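Local coordinates for toxin-like protein (Paenibacillus larvae subsp. larvae BRL-230010, PDB 5DZQ), which probably transfers ADP-ribose from NAD+ to a target protein, as expected of a C3-like mono-ADP-ribosyltransferase toxin, at residues E28-W32 against G167-K171; L43-Y47 against K74-L78; Y94-T99 against R152-T157; I101-F106 against K123-Y128. All blocks are in the same frame, centred on the assembly; numbering follows the deposited sequence.

Contact 1 (E28-W32 against G167-K171)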
loop_
_atom_site.group_PDB
_atom_site.type_symbol
_atom_site.label_atom_id
_atom_site.label_comp_id
_atom_site.label_asym_id
_atom_site.label_seq_id
_atom_site.Cartn_x
_atom_site.Cartn_y
_atom_site.Cartn_z
ATOM N N GLU B 28 15.638 18.156 9.664
ATOM C CA GLU B 28 15.145 17.417 10.828
ATOM C C GLU B 28 15.227 15.899 10.629
ATOM O O GLU B 28 15.355 15.139 11.591
ATOM C CB GLU B 28 13.711 17.825 11.150
ATOM C CG GLU B 28 13.213 17.281 12.479
ATOM C CD GLU B 28 12.002 18.029 12.990
ATOM O OE1 GLU B 28 11.714 19.124 12.456
ATOM O OE2 GLU B 28 11.339 17.525 13.922
ATOM N N TYR B 29 15.144 15.464 9.379
ATOM C CA TYR B 29 15.488 14.091 9.030
ATOM C C TYR B 29 16.930 13.813 9.461
ATOM O O TYR B 29 17.251 12.723 9.944
ATOM C CB TYR B 29 15.303 13.864 7.527
ATOM C CG TYR B 29 15.863 12.567 6.980
ATOM C CD1 TYR B 29 17.221 12.436 6.692
ATOM C CD2 TYR B 29 15.033 11.487 6.715
ATOM C CE1 TYR B 29 17.735 11.261 6.185
ATOM C CE2 TYR B 29 15.538 10.307 6.205
ATOM C CZ TYR B 29 16.892 10.200 5.940
ATOM O OH TYR B 29 17.409 9.029 5.432
ATOM N N LYS B 30 17.790 14.814 9.288
ATOM C CA LYS B 30 19.207 14.687 9.613
ATOM C C LYS B 30 19.453 14.650 11.120
ATOM O O LYS B 30 20.306 13.903 11.597
ATOM C CB LYS B 30 20.000 15.839 8.992
ATOM C CG LYS B 30 20.021 15.861 7.466
ATOM C CD LYS B 30 21.170 15.028 6.897
ATOM C CE LYS B 30 20.708 13.639 6.476
ATOM N NZ LYS B 30 21.845 12.765 6.069
ATOM N N ALA B 31 18.713 15.465 11.861
ATOM C CA ALA B 31 18.877 15.543 13.311
ATOM C C ALA B 31 18.512 14.222 13.980
ATOM O O ALA B 31 19.203 13.756 14.891
ATOM C CB ALA B 31 18.029 16.671 13.878
ATOM N N TRP B 32 17.413 13.628 13.531
ATOM C CA TRP B 32 16.975 12.342 14.065
ATOM C C TRP B 32 17.982 11.256 13.707
ATOM O O TRP B 32 18.390 10.467 14.564
ATOM C CB TRP B 32 15.585 11.992 13.533
ATOM C CG TRP B 32 14.990 10.723 14.094
ATOM C CD1 TRP B 32 15.157 10.210 15.356
ATOM C CD2 TRP B 32 14.130 9.819 13.405
ATOM N NE1 TRP B 32 14.447 9.034 15.486
ATOM C CE2 TRP B 32 13.807 8.777 14.302
ATOM C CE3 TRP B 32 13.599 9.788 12.112
ATOM C CZ2 TRP B 32 12.977 7.720 13.944
ATOM C CZ3 TRP B 32 12.780 8.741 11.760
ATOM C CH2 TRP B 32 12.473 7.719 12.671
ATOM N N GLY B 167 9.168 11.127 13.488
ATOM C CA GLY B 167 10.402 11.218 12.731
ATOM C C GLY B 167 10.161 11.304 11.236
ATOM O O GLY B 167 9.278 10.629 10.702
ATOM N N TYR B 168 10.931 12.153 10.560
ATOM C CA TYR B 168 10.854 12.216 9.105
ATOM C C TYR B 168 11.593 11.043 8.483
ATOM O O TYR B 168 12.709 10.706 8.891
ATOM C CB TYR B 168 11.423 13.536 8.598
ATOM C CG TYR B 168 10.542 14.728 8.919
ATOM C CD1 TYR B 168 10.631 15.376 10.148
ATOM C CD2 TYR B 168 9.612 15.196 7.997
ATOM C CE1 TYR B 168 9.817 16.473 10.450
ATOM C CE2 TYR B 168 8.803 16.292 8.286
ATOM C CZ TYR B 168 8.909 16.921 9.508
ATOM O OH TYR B 168 8.097 17.999 9.785
ATOM N N VAL B 169 10.967 10.420 7.492
ATOM C CA VAL B 169 11.558 9.281 6.806
ATOM C C VAL B 169 11.556 9.482 5.294
ATOM O O VAL B 169 10.787 10.289 4.771
ATOM C CB VAL B 169 10.803 7.994 7.144
ATOM C CG1 VAL B 169 10.860 7.734 8.646
ATOM C CG2 VAL B 169 9.356 8.096 6.676
ATOM N N ASP B 170 12.423 8.750 4.596
ATOM C CA ASP B 170 12.423 8.751 3.137
ATOM C C ASP B 170 11.123 8.149 2.624
ATOM O O ASP B 170 10.699 7.091 3.086
ATOM C CB ASP B 170 13.623 7.971 2.592
ATOM C CG ASP B 170 14.953 8.595 2.985
ATOM O OD1 ASP B 170 15.333 9.613 2.374
ATOM O OD2 ASP B 170 15.617 8.067 3.904
ATOM N N LYS B 171 10.470 8.830 1.690
ATOM C CA LYS B 171 9.236 8.302 1.116
ATOM C C LYS B 171 9.600 7.162 0.173
ATOM O O LYS B 171 10.627 7.221 -0.502
ATOM C CB LYS B 171 8.455 9.398 0.380
ATOM C CG LYS B 171 7.026 9.019 -0.016
ATOM C CD LYS B 171 6.302 10.207 -0.660
ATOM C CE LYS B 171 4.794 10.015 -0.691
ATOM N NZ LYS B 171 4.162 10.381 0.607
HETATM O O HOH W 1 12.890 13.689 12.065
HETATM O O HOH W 2 8.681 19.993 11.676
#
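Tyr29 and Tyr168 bring the two backbones closest, with CA atoms 5.0 Å apart. At Trp32 and Gly167 the CA atoms are 6.8 Å apart. Residues 29-32 form the first turn of helix 29-35, and residues 167-170 are an outer strand of a three-stranded antiparallel sheet. That strand pairs with strand 179-183 through backbone bonds such as Val169 with Glu180. A water joins the segments where the helix starts: it donates to Glu28 O and accepts from Tyr168 N.

With CG anti to the backbone N (chi1 169°), the Tyr29 ring slants across toward Asp170. Its CB rests against Tyr168 CB, and its hydroxyl donates to Asp170. The Tyr29 OH to Asp170 OD2 distance is 2.5 Å. The hydroxyl meets OD2 on its syn side, somewhat out of the carboxylate plane, which is turned 69° from the ring.

Trp32 lays its six-membered ring over the backbone. Gly167 CA sits over one face, 3.8 Å from the ring centroid, in a CH-pi contact. Tyr168 O and Val169 CG1 meet the ring edge, with Val169 CG1 3.8 Å from Trp32 CZ3. The indole NE1 is bonded to Ala81 O.

Glu28 packs its carboxyl CD 3.7 Å from Tyr168 CE1. Its OE1 bonds to Ser88 and, through a second water, is linked to the Tyr168 hydroxyl.

Polar links thus flank an aromatic packing surface. Asp170 OD2 accepts the hydrogen bond of the Tyr29 hydroxyl. This bond and the two waters tie the helix start to the strand, around Trp32 packed on Gly167.

Contact 2 (L43-Y47 against K74-L78)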
loop_
_atom_site.group_PDB
_atom_site.type_symbol
_atom_site.label_atom_id
_atom_site.label_comp_id
_atom_site.label_asym_id
_atom_site.label_seq_id
_atom_site.Cartn_x
_atom_site.Cartn_y
_atom_site.Cartn_z
ATOM N N LEU B 43 16.338 -0.541 10.695
ATOM C CA LEU B 43 15.009 -0.977 11.079
ATOM C C LEU B 43 13.935 0.008 10.635
ATOM O O LEU B 43 12.857 -0.404 10.179
ATOM C CB LEU B 43 14.942 -1.182 12.594
ATOM C CG LEU B 43 13.712 -1.916 13.101
ATOM C CD1 LEU B 43 13.582 -3.295 12.445
ATOM C CD2 LEU B 43 13.812 -2.053 14.607
ATOM N N VAL B 44 14.204 1.303 10.787
ATOM C CA VAL B 44 13.239 2.313 10.342
ATOM C C VAL B 44 13.009 2.190 8.836
ATOM O O VAL B 44 11.866 2.219 8.366
ATOM C CB VAL B 44 13.695 3.743 10.695
ATOM C CG1 VAL B 44 12.823 4.771 9.998
ATOM C CG2 VAL B 44 13.637 3.933 12.210
ATOM N N LYS B 45 14.089 2.010 8.085
ATOM C CA LYS B 45 13.963 1.803 6.643
ATOM C C LYS B 45 13.260 0.490 6.311
ATOM O O LYS B 45 12.484 0.425 5.348
ATOM C CB LYS B 45 15.336 1.843 5.979
ATOM C CG LYS B 45 15.955 3.232 5.968
ATOM C CD LYS B 45 17.089 3.291 4.965
ATOM C CE LYS B 45 17.846 4.591 5.054
ATOM N NZ LYS B 45 18.980 4.582 4.081
ATOM N N GLU B 46 13.537 -0.554 7.097
ATOM C CA GLU B 46 12.854 -1.839 6.917
ATOM C C GLU B 46 11.344 -1.652 7.017
ATOM O O GLU B 46 10.596 -2.113 6.144
ATOM C CB GLU B 46 13.307 -2.885 7.947
ATOM C CG GLU B 46 12.569 -4.238 7.790
ATOM C CD GLU B 46 13.083 -5.333 8.724
ATOM O OE1 GLU B 46 12.263 -6.140 9.207
ATOM O OE2 GLU B 46 14.305 -5.396 8.962
ATOM N N TYR B 47 10.913 -0.975 8.078
ATOM C CA TYR B 47 9.501 -0.658 8.294
ATOM C C TYR B 47 8.920 0.132 7.128
ATOM O O TYR B 47 7.875 -0.239 6.583
ATOM C CB TYR B 47 9.256 0.150 9.601
ATOM C CG TYR B 47 7.847 0.730 9.574
ATOM C CD1 TYR B 47 6.747 -0.052 9.906
ATOM C CD2 TYR B 47 7.610 2.025 9.111
ATOM C CE1 TYR B 47 5.446 0.464 9.817
ATOM C CE2 TYR B 47 6.333 2.529 9.006
ATOM C CZ TYR B 47 5.252 1.740 9.355
ATOM O OH TYR B 47 3.978 2.258 9.253
ATOM N N LYS B 74 11.468 -6.502 17.048
ATOM C CA LYS B 74 11.668 -5.362 16.150
ATOM C C LYS B 74 10.799 -4.180 16.547
ATOM O O LYS B 74 11.211 -3.019 16.456
ATOM C CB LYS B 74 11.340 -5.736 14.694
ATOM C CG LYS B 74 12.146 -6.870 14.106
ATOM C CD LYS B 74 11.742 -7.050 12.649
ATOM C CE LYS B 74 12.235 -8.368 12.086
ATOM N NZ LYS B 74 11.748 -8.568 10.690
ATOM N N ILE B 75 9.567 -4.476 16.932
ATOM C CA ILE B 75 8.617 -3.416 17.219
ATOM C C ILE B 75 9.123 -2.627 18.419
ATOM O O ILE B 75 9.049 -1.397 18.436
ATOM C CB ILE B 75 7.193 -3.976 17.463
ATOM C CG1 ILE B 75 6.539 -4.344 16.117
ATOM C CG2 ILE B 75 6.336 -2.965 18.204
ATOM C CD1 ILE B 75 5.268 -5.132 16.245
ATOM N N LEU B 76 9.672 -3.328 19.409
ATOM C CA LEU B 76 10.200 -2.625 20.575
ATOM C C LEU B 76 11.357 -1.708 20.207
ATOM O O LEU B 76 11.471 -0.606 20.740
ATOM C CB LEU B 76 10.635 -3.614 21.639
ATOM C CG LEU B 76 9.429 -4.297 22.280
ATOM C CD1 LEU B 76 9.881 -5.352 23.262
ATOM C CD2 LEU B 76 8.541 -3.263 22.958
ATOM N N LYS B 77 12.211 -2.163 19.293
ATOM C CA LYS B 77 13.328 -1.338 18.846
ATOM C C LYS B 77 12.849 -0.147 18.019
ATOM O O LYS B 77 13.365 0.961 18.154
ATOM C CB LYS B 77 14.329 -2.170 18.033
ATOM C CG LYS B 77 14.976 -3.317 18.807
ATOM C CD LYS B 77 16.240 -3.808 18.107
ATOM C CE LYS B 77 17.003 -4.805 18.962
ATOM N NZ LYS B 77 16.373 -6.149 18.925
ATOM N N LEU B 78 11.856 -0.368 17.164
ATOM C CA LEU B 78 11.319 0.718 16.353
ATOM C C LEU B 78 10.649 1.764 17.242
ATOM O O LEU B 78 10.819 2.964 17.035
ATOM C CB LEU B 78 10.338 0.164 15.316
ATOM C CG LEU B 78 9.838 1.067 14.192
ATOM C CD1 LEU B 78 10.981 1.840 13.536
ATOM C CD2 LEU B 78 9.100 0.205 13.171
#
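Leu43 and Leu78 lie at the heart of a helix-helix packing between helices 38-49 and 69-83. These belong to the run of N-terminal helices that precedes the sheets in this C3-like fold. The short segments cross at -112°, with their axes 10.4 Å apart at closest approach.

Lys74 can be traced outward from its backbone. Its CB lies 4.0 Å from Leu43 CD1, and CG and CD pass along the same methyl. CD and CE then come beside Glu46 OE1. The chain stays extended (chi2 -177°), which carries the ammonium to the carboxylate. There Lys74 NZ is 2.9 Å from Glu46 OE1, a salt bridge made to the syn lone pair. NZ also bonds to Tyr111 O of the second subunit, so one ammonium links two helices and two chains.

Leu78 sets its two methyls against side chains of the other helix. CD1 meets Val44 CG2 at 3.6 Å, and CD2 meets Tyr47 CB, also at 3.6 Å. The Tyr47 ring leads off to bond Asn55 and Ser140 through its hydroxyl.

Leu43 CD2 is the tight point. It presses to 3.5 Å from Lys77 CB and lies 3.3 Å from Lys74 O, a carbonyl already accepting Leu78 N.

Contact 3 (Y94-T99 against R152-T157)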
loop_
_atom_site.group_PDB
_atom_site.type_symbol
_atom_site.label_atom_id
_atom_site.label_comp_id
_atom_site.label_asym_id
_atom_site.label_seq_id
_atom_site.Cartn_x
_atom_site.Cartn_y
_atom_site.Cartn_z
ATOM N N TYR B 94 -1.042 14.681 6.282
ATOM C CA TYR B 94 -2.261 14.059 5.778
ATOM C C TYR B 94 -2.068 12.609 5.359
ATOM O O TYR B 94 -0.936 12.169 5.125
ATOM C CB TYR B 94 -2.821 14.858 4.598
ATOM C CG TYR B 94 -2.095 14.683 3.289
ATOM C CD1 TYR B 94 -0.993 15.466 2.966
ATOM C CD2 TYR B 94 -2.530 13.754 2.358
ATOM C CE1 TYR B 94 -0.339 15.303 1.751
ATOM C CE2 TYR B 94 -1.885 13.590 1.158
ATOM C CZ TYR B 94 -0.796 14.369 0.862
ATOM O OH TYR B 94 -0.174 14.210 -0.350
ATOM N N ARG B 95 -3.201 11.909 5.256
ATOM C CA ARG B 95 -3.314 10.489 4.873
ATOM C C ARG B 95 -4.535 10.292 4.013
ATOM O O ARG B 95 -5.612 10.726 4.400
ATOM C CB ARG B 95 -3.503 9.582 6.095
ATOM C CG ARG B 95 -2.279 9.120 6.801
ATOM C CD ARG B 95 -2.635 7.882 7.606
ATOM N NE ARG B 95 -3.193 6.850 6.732
ATOM C CZ ARG B 95 -2.457 6.021 5.994
ATOM N NH1 ARG B 95 -1.128 6.093 6.026
ATOM N NH2 ARG B 95 -3.046 5.121 5.218
ATOM N N GLY B 96 -4.408 9.597 2.888
ATOM C CA GLY B 96 -5.585 9.122 2.178
ATOM C C GLY B 96 -5.915 7.720 2.669
ATOM O O GLY B 96 -5.029 7.004 3.130
ATOM N N ASP B 97 -7.180 7.325 2.600
ATOM C CA ASP B 97 -7.550 5.954 2.959
ATOM C C ASP B 97 -8.761 5.541 2.141
ATOM O O ASP B 97 -9.510 6.394 1.658
ATOM C CB ASP B 97 -7.852 5.828 4.464
ATOM C CG ASP B 97 -6.594 5.777 5.326
ATOM O OD1 ASP B 97 -5.851 4.764 5.247
ATOM O OD2 ASP B 97 -6.352 6.741 6.096
ATOM N N ASP B 98 -8.959 4.235 1.960
ATOM C CA ASP B 98 -10.213 3.787 1.386
ATOM C C ASP B 98 -11.209 3.601 2.522
ATOM O O ASP B 98 -10.867 3.751 3.695
ATOM C CB ASP B 98 -10.041 2.503 0.555
ATOM C CG ASP B 98 -9.406 1.363 1.333
ATOM O OD1 ASP B 98 -9.810 1.107 2.488
ATOM O OD2 ASP B 98 -8.506 0.701 0.768
ATOM N N THR B 99 -12.438 3.272 2.171
ATOM C CA THR B 99 -13.522 3.265 3.137
ATOM C C THR B 99 -13.447 2.114 4.151
ATOM O O THR B 99 -14.211 2.087 5.115
ATOM C CB THR B 99 -14.860 3.197 2.415
ATOM O OG1 THR B 99 -15.895 2.928 3.366
ATOM C CG2 THR B 99 -14.830 2.080 1.384
ATOM N N ARG B 152 -7.945 9.111 -2.988
ATOM C CA ARG B 152 -8.689 8.067 -2.285
ATOM C C ARG B 152 -9.923 8.696 -1.640
ATOM O O ARG B 152 -9.950 9.914 -1.430
ATOM C CB ARG B 152 -7.787 7.372 -1.269
ATOM C CG ARG B 152 -6.482 6.878 -1.924
ATOM C CD ARG B 152 -5.929 5.637 -1.271
ATOM N NE ARG B 152 -5.024 5.947 -0.175
ATOM C CZ ARG B 152 -3.698 5.942 -0.272
ATOM N NH1 ARG B 152 -3.115 5.639 -1.426
ATOM N NH2 ARG B 152 -2.954 6.239 0.788
ATOM N N PRO B 153 -10.962 7.882 -1.363
ATOM C CA PRO B 153 -12.235 8.461 -0.911
ATOM C C PRO B 153 -12.159 9.184 0.438
ATOM O O PRO B 153 -12.955 10.087 0.692
ATOM C CB PRO B 153 -13.174 7.242 -0.828
ATOM C CG PRO B 153 -12.285 6.025 -0.878
ATOM C CD PRO B 153 -11.077 6.438 -1.654
ATOM N N VAL B 154 -11.224 8.802 1.291
ATOM C CA VAL B 154 -11.108 9.450 2.589
ATOM C C VAL B 154 -9.802 10.223 2.689
ATOM O O VAL B 154 -8.753 9.742 2.270
ATOM C CB VAL B 154 -11.188 8.426 3.731
ATOM C CG1 VAL B 154 -11.183 9.143 5.084
ATOM C CG2 VAL B 154 -12.450 7.592 3.576
ATOM N N LEU B 155 -9.880 11.438 3.216
ATOM C CA LEU B 155 -8.696 12.244 3.439
ATOM C C LEU B 155 -8.691 12.699 4.889
ATOM O O LEU B 155 -9.641 13.332 5.356
ATOM C CB LEU B 155 -8.672 13.448 2.481
ATOM C CG LEU B 155 -7.445 14.362 2.332
ATOM C CD1 LEU B 155 -7.205 15.254 3.516
ATOM C CD2 LEU B 155 -6.174 13.579 2.016
ATOM N N THR B 156 -7.612 12.389 5.595
ATOM C CA THR B 156 -7.441 12.825 6.976
ATOM C C THR B 156 -6.303 13.827 7.061
ATOM O O THR B 156 -5.214 13.544 6.595
ATOM C CB THR B 156 -7.129 11.632 7.912
ATOM O OG1 THR B 156 -8.164 10.648 7.791
ATOM C CG2 THR B 156 -7.037 12.094 9.357
ATOM N N THR B 157 -6.544 15.005 7.627
ATOM C CA THR B 157 -5.425 15.883 7.960
ATOM C C THR B 157 -5.232 15.854 9.470
ATOM O O THR B 157 -6.205 15.792 10.217
ATOM C CB THR B 157 -5.639 17.339 7.487
ATOM O OG1 THR B 157 -6.939 17.789 7.875
ATOM C CG2 THR B 157 -5.500 17.438 5.976
HETATM O O HOH W 3 -7.505 9.036 5.773
#
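Strand 91-97 edges the mixed sheet and pairs antiparallel with strand 154-160. Its Tyr94-Arg95-Gly96 run is consistent with the strand that carries the signature arginine in R-S-E class ADP-ribosyltransferases. Arg95 and Thr156 form a hydrogen-bonded pair: Arg95 N to Thr156 O and Thr156 N to Arg95 O are both 2.9 Å. Asp97 and Val154 form the next such pair. Between them lies the non-hydrogen-bonded pair of Gly96 and Leu155.

Arg95, Asp97, Val154 and Thr156 point to one face of the sheet. There Arg95 grips Asp97 side-on with two nitrogens. Arg95 NE reaches Asp97 OD2 at 3.2 Å, and Arg95 NH2 reaches Asp97 OD1 at 2.8 Å, the second from above the carboxylate plane. A water donates to Arg95 O and to Asp97 OD2, and accepts from Thr156 OG1. The remaining nitrogen, Arg95 NH1, bonds to Ser140 O.

Arg152, its chain bent at chi3 (-89°), passes Gly96 from the side away from the Arg95-Asp97 pair. Its NH2 lies 3.2 Å from Gly96 O. That donor stands above the carbonyl plane, although the oxygen lies in the guanidinium plane. On the face of Tyr94 and Leu155, Leu155 CD2 packs 3.7 Å from Tyr94 CD2, while the Tyr94 hydroxyl bonds to Phe149 N. Past the strand, Pro153 CG covers Asp98 CA.

The two bonds to Asp97 fix the rotation of the Arg95 guanidinium, and the third to Ser140 ties it to strand 139-142. The water links Arg95 O and Asp97 OD2 to Thr156 OG1, bridging the strands beside their backbone bonds.

Contact 4 (I101-F106 against K123-Y128)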
loop_
_atom_site.group_PDB
_atom_site.type_symbol
_atom_site.label_atom_id
_atom_site.label_comp_id
_atom_site.label_asym_id
_atom_site.label_seq_id
_atom_site.Cartn_x
_atom_site.Cartn_y
_atom_site.Cartn_z
ATOM N N ILE B 101 -11.400 1.608 6.394
ATOM C CA ILE B 101 -11.014 2.068 7.729
ATOM C C ILE B 101 -12.220 2.297 8.642
ATOM O O ILE B 101 -12.057 2.485 9.849
ATOM C CB ILE B 101 -10.207 3.375 7.682
ATOM C CG1 ILE B 101 -11.065 4.511 7.119
ATOM C CG2 ILE B 101 -8.920 3.189 6.880
ATOM C CD1 ILE B 101 -10.416 5.870 7.253
ATOM N N PHE B 102 -13.422 2.283 8.071
ATOM C CA PHE B 102 -14.643 2.525 8.838
ATOM C C PHE B 102 -15.306 1.244 9.349
ATOM O O PHE B 102 -16.207 1.311 10.183
ATOM C CB PHE B 102 -15.667 3.296 8.000
ATOM C CG PHE B 102 -15.203 4.660 7.586
ATOM C CD1 PHE B 102 -14.583 5.500 8.497
ATOM C CD2 PHE B 102 -15.367 5.090 6.281
ATOM C CE1 PHE B 102 -14.146 6.763 8.112
ATOM C CE2 PHE B 102 -14.926 6.349 5.887
ATOM C CZ PHE B 102 -14.319 7.183 6.809
ATOM N N GLY B 103 -14.887 0.091 8.839
ATOM C CA GLY B 103 -15.519 -1.167 9.218
ATOM C C GLY B 103 -16.543 -1.661 8.207
ATOM O O GLY B 103 -16.894 -0.944 7.271
ATOM N N LYS B 104 -17.039 -2.884 8.407
ATOM C CA LYS B 104 -17.852 -3.558 7.392
ATOM C C LYS B 104 -19.195 -2.889 7.125
ATOM O O LYS B 104 -19.662 -2.865 5.986
ATOM C CB LYS B 104 -18.091 -5.020 7.786
ATOM C CG LYS B 104 -16.919 -5.956 7.506
ATOM C CD LYS B 104 -17.315 -7.416 7.743
ATOM C CE LYS B 104 -16.161 -8.370 7.452
ATOM N NZ LYS B 104 -16.517 -9.785 7.769
ATOM N N GLU B 105 -19.822 -2.353 8.167
ATOM C CA GLU B 105 -21.150 -1.757 8.008
ATOM C C GLU B 105 -21.118 -0.526 7.119
ATOM O O GLU B 105 -22.043 -0.284 6.346
ATOM C CB GLU B 105 -21.753 -1.395 9.368
ATOM C CG GLU B 105 -20.861 -0.558 10.261
ATOM C CD GLU B 105 -21.618 0.041 11.431
ATOM O OE1 GLU B 105 -22.861 0.156 11.340
ATOM O OE2 GLU B 105 -20.968 0.394 12.440
ATOM N N PHE B 106 -20.046 0.250 7.222
ATOM C CA PHE B 106 -19.941 1.484 6.456
ATOM C C PHE B 106 -19.233 1.272 5.125
ATOM O O PHE B 106 -19.516 1.967 4.151
ATOM C CB PHE B 106 -19.204 2.554 7.264
ATOM C CG PHE B 106 -19.930 2.985 8.511
ATOM C CD1 PHE B 106 -21.106 3.713 8.427
ATOM C CD2 PHE B 106 -19.423 2.681 9.762
ATOM C CE1 PHE B 106 -21.775 4.115 9.574
ATOM C CE2 PHE B 106 -20.084 3.082 10.911
ATOM C CZ PHE B 106 -21.261 3.799 10.817
ATOM N N LYS B 123 -24.719 9.161 10.636
ATOM C CA LYS B 123 -24.441 8.149 11.648
ATOM C C LYS B 123 -22.938 8.013 11.908
ATOM O O LYS B 123 -22.502 7.925 13.057
ATOM C CB LYS B 123 -25.025 6.802 11.220
ATOM C CG LYS B 123 -25.046 5.740 12.307
ATOM C CD LYS B 123 -25.107 4.345 11.693
ATOM C CE LYS B 123 -25.371 3.271 12.735
ATOM N NZ LYS B 123 -26.782 3.314 13.213
ATOM N N LEU B 124 -22.148 7.996 10.838
ATOM C CA LEU B 124 -20.701 7.882 10.972
ATOM C C LEU B 124 -20.134 9.073 11.743
ATOM O O LEU B 124 -19.347 8.896 12.674
ATOM C CB LEU B 124 -20.037 7.775 9.598
ATOM C CG LEU B 124 -18.519 7.552 9.592
ATOM C CD1 LEU B 124 -18.149 6.292 10.356
ATOM C CD2 LEU B 124 -17.961 7.505 8.167
ATOM N N ARG B 125 -20.550 10.277 11.356
ATOM C CA ARG B 125 -20.059 11.502 11.984
ATOM C C ARG B 125 -20.386 11.554 13.481
ATOM O O ARG B 125 -19.524 11.877 14.291
ATOM C CB ARG B 125 -20.631 12.729 11.272
ATOM C CG ARG B 125 -19.929 14.038 11.616
ATOM C CD ARG B 125 -20.536 15.203 10.847
ATOM N NE ARG B 125 -21.993 15.150 10.891
ATOM C CZ ARG B 125 -22.797 16.068 10.365
ATOM N NH1 ARG B 125 -22.284 17.127 9.749
ATOM N NH2 ARG B 125 -24.114 15.925 10.455
ATOM N N ASP B 126 -21.629 11.240 13.842
ATOM C CA ASP B 126 -22.020 11.176 15.252
ATOM C C ASP B 126 -21.186 10.151 16.006
ATOM O O ASP B 126 -20.793 10.366 17.153
ATOM C CB ASP B 126 -23.504 10.835 15.388
ATOM C CG ASP B 126 -24.400 12.026 15.120
ATOM O OD1 ASP B 126 -23.969 13.164 15.403
ATOM O OD2 ASP B 126 -25.531 11.827 14.630
ATOM N N GLU B 127 -20.907 9.040 15.342
ATOM C CA GLU B 127 -20.107 7.986 15.930
ATOM C C GLU B 127 -18.655 8.428 16.102
ATOM O O GLU B 127 -17.983 8.000 17.033
ATOM C CB GLU B 127 -20.192 6.726 15.064
ATOM C CG GLU B 127 -19.610 5.472 15.692
ATOM C CD GLU B 127 -20.270 4.203 15.171
ATOM O OE1 GLU B 127 -21.515 4.188 15.042
ATOM O OE2 GLU B 127 -19.543 3.224 14.889
ATOM N N TYR B 128 -18.182 9.306 15.220
ATOM C CA TYR B 128 -16.753 9.631 15.144
ATOM C C TYR B 128 -16.354 11.007 15.690
ATOM O O TYR B 128 -15.371 11.127 16.423
ATOM C CB TYR B 128 -16.284 9.534 13.688
ATOM C CG TYR B 128 -15.616 8.227 13.323
ATOM C CD1 TYR B 128 -16.094 7.015 13.808
ATOM C CD2 TYR B 128 -14.515 8.206 12.473
ATOM C CE1 TYR B 128 -15.480 5.820 13.465
ATOM C CE2 TYR B 128 -13.899 7.019 12.123
ATOM C CZ TYR B 128 -14.384 5.829 12.621
ATOM O OH TYR B 128 -13.766 4.648 12.268
#
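Phe106 and Leu124 mark the nearest backbones, with CA atoms 7.9 Å apart, where a 3-10 turn and a weakly bonded helix face the end of helix 118-128.

Leu124 forks between two phenylalanines. CG anti to the backbone N (chi1 -176°) points the fork at the other segment, one methyl to each ring. CD2 sits squarely over the Phe102 ring, 3.7 Å from its centroid and only 3° off the normal. CD1 covers one face of Phe106, 3.9 Å from that ring's centroid. Both are CH-pi contacts. The opposite faces are taken by neighbours in sequence: Ile101 CG1 over Phe102 and Glu105 OE1 over Phe106.

Tyr128 completes the cluster. Phe102 turns its edge to the Tyr128 face in an offset edge-to-face pair, the planes at 71° and the centroids 5.9 Å apart.

Beside the Phe106 ring, Lys123 CD lies 4.0 Å from Phe106 CE1, and Glu127 OE2 meets the ring edge. Glu127 OE2 is also 4.0 Å from Glu105 OE2, a proximity of like charges that Lys123 may partly offset.

This is a small aromatic-aliphatic cluster of an alpha/beta fold. It packs helix 118-128 and the segment after strand 91-97 on strands 154-160 and 187-198 of the mixed sheet, with Leu124 on Met194.

Contact 1 opens at the start of the modelled chain and closes at strand 167-170, so the other three lie inside its loop. Contact 2 comes first, joining helices 38-49 and 69-83. The chain then enters strand 91-97 and opens contact 3, which closes at strand 154-160. Contact 4 nests within that loop; contacts 2 and 3 are in series. No loops cross. Val44 bridges contacts 1 and 2 by touching Trp32 and Val169, so the N-terminal helices meet the three-stranded sheet. Val154 packs on Phe102 and Ile101, joining contacts 3 and 4. Contacts 2 and 3 both touch the second subunit.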